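Local coordinates for protein endonuclease II (Enterobacteria phage t4, PDB 2WSH) that nicks and cleaves cytosine-containing double-stranded host DNA in a sequence-specific manner, so that the phage can reuse the nucleotides for its own DNA synthesis, at residues I43-K57 with E124-N137. The protein carries 1 engineered substitution. Numbering follows the deposited sequence. Where two conformers were deposited one is given.
Sequences IYAIAINDELVYIGK and EAPLFIKLFNPPWN. Engineered in segment 124-137: A125 (natural residue Glu). With PO4 (phosphate ion), chain E.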
loop_
_atom_site.group_PDB
_atom_site.type_symbol
_atom_site.label_atom_id
_atom_site.label_comp_id
_atom_site.label_asym_id
_atom_site.label_seq_id
_atom_site.Cartn_x
_atom_site.Cartn_y
_atom_site.Cartn_z
ATOM N N ILE A 43 0.102 15.240 -10.601
ATOM C CA ILE A 43 0.828 16.420 -10.171
ATOM C C ILE A 43 1.174 17.164 -11.444
ATOM O O ILE A 43 1.670 16.569 -12.399
ATOM C CB ILE A 43 2.127 16.051 -9.443
ATOM C CG1 ILE A 43 1.815 15.384 -8.103
ATOM C CG2 ILE A 43 3.010 17.283 -9.254
ATOM C CD1 ILE A 43 1.002 16.254 -7.163
ATOM N N TYR A 44 0.882 18.456 -11.488
ATOM C CA TYR A 44 1.275 19.229 -12.652
ATOM C C TYR A 44 2.297 20.293 -12.301
ATOM O O TYR A 44 2.386 20.736 -11.160
ATOM C CB TYR A 44 0.065 19.801 -13.401
ATOM C CG TYR A 44 -0.672 20.942 -12.732
ATOM C CD1 TYR A 44 -0.355 22.262 -13.026
ATOM C CD2 TYR A 44 -1.714 20.700 -11.846
ATOM C CE1 TYR A 44 -1.039 23.310 -12.445
ATOM C CE2 TYR A 44 -2.403 21.746 -11.253
ATOM C CZ TYR A 44 -2.059 23.048 -11.561
ATOM O OH TYR A 44 -2.735 24.094 -10.987
ATOM N N ALA A 45 3.091 20.671 -13.290
ATOM C CA ALA A 45 4.140 21.645 -13.084
ATOM C C ALA A 45 3.993 22.742 -14.120
ATOM O O ALA A 45 3.781 22.471 -15.301
ATOM C CB ALA A 45 5.507 20.985 -13.194
ATOM N N ILE A 46 4.078 23.986 -13.669
ATOM C CA ILE A 46 4.097 25.107 -14.585
ATOM C C ILE A 46 5.533 25.567 -14.730
ATOM O O ILE A 46 6.230 25.756 -13.730
ATOM C CB ILE A 46 3.229 26.269 -14.074
ATOM C CG1 ILE A 46 1.807 25.783 -13.806
ATOM C CG2 ILE A 46 3.230 27.420 -15.078
ATOM C CD1 ILE A 46 0.843 26.893 -13.439
ATOM N N ALA A 47 5.974 25.727 -15.976
ATOM C CA ALA A 47 7.339 26.155 -16.266
ATOM C C ALA A 47 7.337 27.405 -17.128
ATOM O O ALA A 47 6.601 27.492 -18.109
ATOM C CB ALA A 47 8.114 25.041 -16.961
ATOM N N ILE A 48 8.161 28.372 -16.741
ATOM C CA ILE A 48 8.301 29.622 -17.472
ATOM C C ILE A 48 9.752 29.742 -17.925
ATOM O O ILE A 48 10.666 29.778 -17.100
ATOM C CB ILE A 48 7.939 30.838 -16.592
ATOM C CG1 ILE A 48 6.557 30.660 -15.954
ATOM C CG2 ILE A 48 7.974 32.118 -17.408
ATOM C CD1 ILE A 48 5.409 30.684 -16.947
ATOM N N ASN A 49 9.958 29.789 -19.234
ATOM C CA ASN A 49 11.304 29.765 -19.783
ATOM C C ASN A 49 12.087 28.568 -19.240
ATOM O O ASN A 49 13.255 28.686 -18.869
ATOM C CB ASN A 49 12.014 31.088 -19.498
ATOM C CG ASN A 49 11.271 32.275 -20.087
ATOM O OD1 ASN A 49 10.658 32.167 -21.150
ATOM N ND2 ASN A 49 11.315 33.410 -19.399
ATOM N N ASP A 50 11.408 27.425 -19.166
ATOM C CA ASP A 50 12.012 26.165 -18.734
ATOM C C ASP A 50 12.280 26.083 -17.231
ATOM O O ASP A 50 12.920 25.143 -16.765
ATOM C CB ASP A 50 13.306 25.899 -19.509
ATOM C CG ASP A 50 13.079 25.800 -21.003
ATOM O OD1 ASP A 50 12.174 25.045 -21.418
ATOM O OD2 ASP A 50 13.805 26.476 -21.760
ATOM N N GLU A 51 11.785 27.056 -16.472
ATOM C CA GLU A 51 12.054 27.103 -15.040
ATOM C C GLU A 51 10.777 26.870 -14.242
ATOM O O GLU A 51 9.750 27.501 -14.493
ATOM C CB GLU A 51 12.733 28.418 -14.655
ATOM C CG GLU A 51 14.062 28.629 -15.372
ATOM C CD GLU A 51 14.788 29.889 -14.936
ATOM O OE1 GLU A 51 14.716 30.240 -13.739
ATOM O OE2 GLU A 51 15.437 30.523 -15.795
ATOM N N LEU A 52 10.846 25.939 -13.297
ATOM C CA LEU A 52 9.697 25.563 -12.488
ATOM C C LEU A 52 9.212 26.740 -11.646
ATOM O O LEU A 52 9.981 27.313 -10.879
ATOM C CB LEU A 52 10.071 24.400 -11.568
ATOM C CG LEU A 52 8.983 23.838 -10.653
ATOM C CD1 LEU A 52 7.900 23.176 -11.482
ATOM C CD2 LEU A 52 9.578 22.848 -9.661
ATOM N N VAL A 53 7.937 27.093 -11.785
ATOM C CA VAL A 53 7.369 28.159 -10.966
ATOM C C VAL A 53 6.255 27.677 -10.042
ATOM O O VAL A 53 5.924 28.345 -9.066
ATOM C CB VAL A 53 6.861 29.342 -11.815
ATOM C CG1 VAL A 53 7.996 29.924 -12.638
ATOM C CG2 VAL A 53 5.697 28.912 -12.710
ATOM N N TYR A 54 5.682 26.515 -10.336
ATOM C CA TYR A 54 4.522 26.063 -9.574
ATOM C C TYR A 54 4.281 24.561 -9.654
ATOM O O TYR A 54 4.382 23.959 -10.720
ATOM C CB TYR A 54 3.266 26.797 -10.048
ATOM C CG TYR A 54 2.018 26.466 -9.259
ATOM C CD1 TYR A 54 1.824 26.983 -7.983
ATOM C CD2 TYR A 54 1.029 25.644 -9.791
ATOM C CE1 TYR A 54 0.682 26.690 -7.258
ATOM C CE2 TYR A 54 -0.117 25.344 -9.075
ATOM C CZ TYR A 54 -0.284 25.870 -7.808
ATOM O OH TYR A 54 -1.418 25.584 -7.084
ATOM N N ILE A 55 3.951 23.973 -8.510
ATOM C CA ILE A 55 3.525 22.581 -8.444
ATOM C C ILE A 55 2.074 22.536 -7.989
ATOM O O ILE A 55 1.738 23.040 -6.917
ATOM C CB ILE A 55 4.370 21.773 -7.441
ATOM C CG1 ILE A 55 5.782 21.551 -7.979
ATOM C CG2 ILE A 55 3.707 20.428 -7.145
ATOM C CD1 ILE A 55 5.846 20.553 -9.112
ATOM N N GLY A 56 1.212 21.953 -8.813
ATOM C CA GLY A 56 -0.186 21.802 -8.462
ATOM C C GLY A 56 -0.621 20.351 -8.480
ATOM O O GLY A 56 0.120 19.479 -8.928
ATOM N N LYS A 57 -1.822 20.086 -7.982
ATOM C CA LYS A 57 -2.418 18.762 -8.114
ATOM C C LYS A 57 -3.824 18.923 -8.666
ATOM O O LYS A 57 -4.466 19.947 -8.432
ATOM C CB LYS A 57 -2.445 18.044 -6.766
ATOM C CG LYS A 57 -3.294 18.738 -5.714
ATOM C CD LYS A 57 -3.175 18.044 -4.363
ATOM C CE LYS A 57 -4.058 18.711 -3.312
ATOM N NZ LYS A 57 -3.818 18.151 -1.950
ATOM N N GLU A 124 2.191 13.563 -2.627
ATOM C CA GLU A 124 3.355 14.021 -3.376
ATOM C C GLU A 124 3.480 15.541 -3.451
ATOM O O GLU A 124 4.581 16.082 -3.360
ATOM C CB GLU A 124 3.355 13.421 -4.784
ATOM C CG GLU A 124 3.663 11.933 -4.821
ATOM C CD GLU A 124 4.145 11.471 -6.181
ATOM O OE1 GLU A 124 4.145 12.289 -7.124
ATOM O OE2 GLU A 124 4.527 10.291 -6.306
ATOM N N ALA A 125 2.356 16.227 -3.622
ATOM C CA ALA A 125 2.373 17.678 -3.766
ATOM C C ALA A 125 3.136 18.370 -2.637
ATOM O O ALA A 125 4.005 19.198 -2.900
ATOM C CB ALA A 125 0.956 18.230 -3.890
ATOM N N PRO A 126 2.812 18.037 -1.373
ATOM C CA PRO A 126 3.529 18.636 -0.240
ATOM C C PRO A 126 5.034 18.407 -0.319
ATOM O O PRO A 126 5.808 19.289 0.060
ATOM C CB PRO A 126 2.963 17.886 0.971
ATOM C CG PRO A 126 1.618 17.444 0.541
ATOM C CD PRO A 126 1.717 17.159 -0.926
ATOM N N LEU A 127 5.439 17.236 -0.801
ATOM C CA LEU A 127 6.856 16.882 -0.862
ATOM C C LEU A 127 7.590 17.590 -2.002
ATOM O O LEU A 127 8.764 17.934 -1.871
ATOM C CB LEU A 127 7.032 15.367 -0.974
ATOM C CG LEU A 127 6.621 14.551 0.255
ATOM C CD1 LEU A 127 6.726 13.072 -0.040
ATOM C CD2 LEU A 127 7.470 14.921 1.469
ATOM N N PHE A 128 6.903 17.793 -3.122
ATOM C CA PHE A 128 7.484 18.538 -4.232
ATOM C C PHE A 128 7.653 20.006 -3.851
ATOM O O PHE A 128 8.657 20.634 -4.180
ATOM C CB PHE A 128 6.614 18.424 -5.484
ATOM C CG PHE A 128 6.892 17.195 -6.305
ATOM C CD1 PHE A 128 8.134 17.001 -6.881
ATOM C CD2 PHE A 128 5.909 16.242 -6.502
ATOM C CE1 PHE A 128 8.397 15.874 -7.643
ATOM C CE2 PHE A 128 6.163 15.108 -7.264
ATOM C CZ PHE A 128 7.408 14.928 -7.832
ATOM N N ILE A 129 6.660 20.547 -3.156
ATOM C CA ILE A 129 6.704 21.939 -2.732
ATOM C C ILE A 129 7.850 22.176 -1.745
ATOM O O ILE A 129 8.610 23.134 -1.880
ATOM C CB ILE A 129 5.364 22.378 -2.130
ATOM C CG1 ILE A 129 4.273 22.361 -3.204
ATOM C CG2 ILE A 129 5.485 23.757 -1.507
ATOM C CD1 ILE A 129 2.881 22.635 -2.667
ATOM N N LYS A 130 7.989 21.290 -0.763
ATOM C CA LYS A 130 9.091 21.385 0.191
ATOM C C LYS A 130 10.433 21.184 -0.507
ATOM O O LYS A 130 11.450 21.750 -0.104
ATOM C CB LYS A 130 8.923 20.361 1.317
ATOM C CG LYS A 130 10.179 20.135 2.145
ATOM C CD LYS A 130 10.011 18.967 3.105
ATOM C CE LYS A 130 9.269 19.377 4.367
ATOM N NZ LYS A 130 10.145 20.132 5.307
ATOM N N LEU A 131 10.428 20.383 -1.568
ATOM C CA LEU A 131 11.656 20.065 -2.283
ATOM C C LEU A 131 12.161 21.237 -3.123
ATOM O O LEU A 131 13.340 21.590 -3.065
ATOM C CB LEU A 131 11.464 18.829 -3.165
ATOM C CG LEU A 131 12.702 18.316 -3.909
ATOM C CD1 LEU A 131 13.857 18.080 -2.948
ATOM C CD2 LEU A 131 12.380 17.046 -4.681
ATOM N N PHE A 132 11.266 21.842 -3.900
ATOM C CA PHE A 132 11.665 22.878 -4.851
ATOM C C PHE A 132 11.334 24.307 -4.417
ATOM O O PHE A 132 11.875 25.262 -4.971
ATOM C CB PHE A 132 11.042 22.609 -6.225
ATOM C CG PHE A 132 11.472 21.313 -6.841
ATOM C CD1 PHE A 132 12.813 21.059 -7.081
ATOM C CD2 PHE A 132 10.538 20.356 -7.198
ATOM C CE1 PHE A 132 13.215 19.866 -7.655
ATOM C CE2 PHE A 132 10.931 19.162 -7.774
ATOM C CZ PHE A 132 12.273 18.915 -8.000
ATOM N N ASN A 133 10.447 24.458 -3.438
ATOM C CA ASN A 133 9.965 25.788 -3.069
ATOM C C ASN A 133 9.614 26.619 -4.301
ATOM O O ASN A 133 10.149 27.715 -4.479
ATOM C CB ASN A 133 11.022 26.542 -2.256
ATOM C CG ASN A 133 11.337 25.872 -0.936
ATOM O OD1 ASN A 133 10.477 25.753 -0.060
ATOM N ND2 ASN A 133 12.583 25.436 -0.780
ATOM N N PRO A 134 8.719 26.106 -5.160
ATOM C CA PRO A 134 8.381 26.888 -6.353
ATOM C C PRO A 134 7.833 28.251 -5.941
ATOM O O PRO A 134 7.119 28.337 -4.947
ATOM C CB PRO A 134 7.294 26.050 -7.035
ATOM C CG PRO A 134 7.408 24.680 -6.424
ATOM C CD PRO A 134 7.885 24.900 -5.030
ATOM N N PRO A 135 8.167 29.305 -6.699
ATOM C CA PRO A 135 7.849 30.697 -6.356
ATOM C C PRO A 135 6.354 30.947 -6.183
ATOM O O PRO A 135 5.947 31.711 -5.304
ATOM C CB PRO A 135 8.364 31.480 -7.570
ATOM C CG PRO A 135 9.373 30.587 -8.201
ATOM C CD PRO A 135 8.853 29.205 -7.996
ATOM N N TRP A 136 5.542 30.309 -7.018
ATOM C CA TRP A 136 4.107 30.577 -7.037
ATOM C C TRP A 136 3.330 29.792 -5.990
ATOM O O TRP A 136 2.127 29.985 -5.837
ATOM C CB TRP A 136 3.539 30.271 -8.419
ATOM C CG TRP A 136 4.065 31.165 -9.480
ATOM C CD1 TRP A 136 5.060 32.093 -9.358
ATOM C CD2 TRP A 136 3.647 31.197 -10.845
ATOM N NE1 TRP A 136 5.274 32.715 -10.563
ATOM C CE2 TRP A 136 4.420 32.182 -11.494
ATOM C CE3 TRP A 136 2.684 30.499 -11.580
ATOM C CZ2 TRP A 136 4.267 32.480 -12.845
ATOM C CZ3 TRP A 136 2.530 30.797 -12.920
ATOM C CH2 TRP A 136 3.318 31.781 -13.539
ATOM N N ASN A 137 4.012 28.898 -5.284
ATOM C CA ASN A 137 3.380 28.131 -4.220
ATOM C C ASN A 137 3.434 28.880 -2.894
ATOM O O ASN A 137 4.495 28.985 -2.280
ATOM C CB ASN A 137 4.048 26.765 -4.073
ATOM C CG ASN A 137 3.649 25.802 -5.174
ATOM O OD1 ASN A 137 4.368 25.634 -6.162
ATOM N ND2 ASN A 137 2.487 25.181 -5.020
HETATM P P PO4 E . -4.837 24.510 -8.223
HETATM O O1 PO4 E . -3.429 24.297 -7.723
HETATM O O2 PO4 E . -5.787 23.595 -7.485
HETATM O O3 PO4 E . -5.273 25.945 -8.028
HETATM O O4 PO4 E . -4.840 24.184 -9.695
#
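The side-chain amide of N137 pairs with both the N and the O of I55, much as the backbone of a neighbouring strand would, joining the type I turn P134-N137 that follows helix 124-132 to the beta hairpin of the GIY-YIG nuclease domain. The N-H of I55 meets a lone pair of N137 OD1 in the plane of the amide, at 2.9 Å from N to OD1. N137 ND2 donates to I55 O at 3.0 Å, tilted 17° from that carbonyl's plane. The amide lies nearly parallel to the Y54 ring, with planes 6° apart, and ND2 comes within 3.2 Å of Y54 CE1. One residue earlier, W136 N bonds V53 O at 2.9 Å. A classic beta bulge sets V53 and Y54 together opposite I46 on the paired strand.

The apolar contacts form two groups. At the indole, V53 CG2, which projects between its own backbone N and carbonyl carbon, sits 3.4 Å above the centre of the W136 six-membered ring, a CH-pi contact; I46 and I48 reach the same indole with CG2 and CD1, while L86 and I87 of helix 82-92 also touch it. At the helix, strand 51-57 runs antiparallel to 124-132. I55 sets CG1 against P134 CG and CG2 against F128 CB, L52 CD2 meets the F132 ring obliquely, and I43 CD1 reaches the CB of A125, engineered from Glu.

Both tyrosine hydroxyls of the GIY-YIG hairpin hold a phosphate ion, probably from the crystallisation liquor, which R64 and K83 also bind. Y44 OH donates to its O4 and Y54 OH to its O1, both at a very short 2.5 Å.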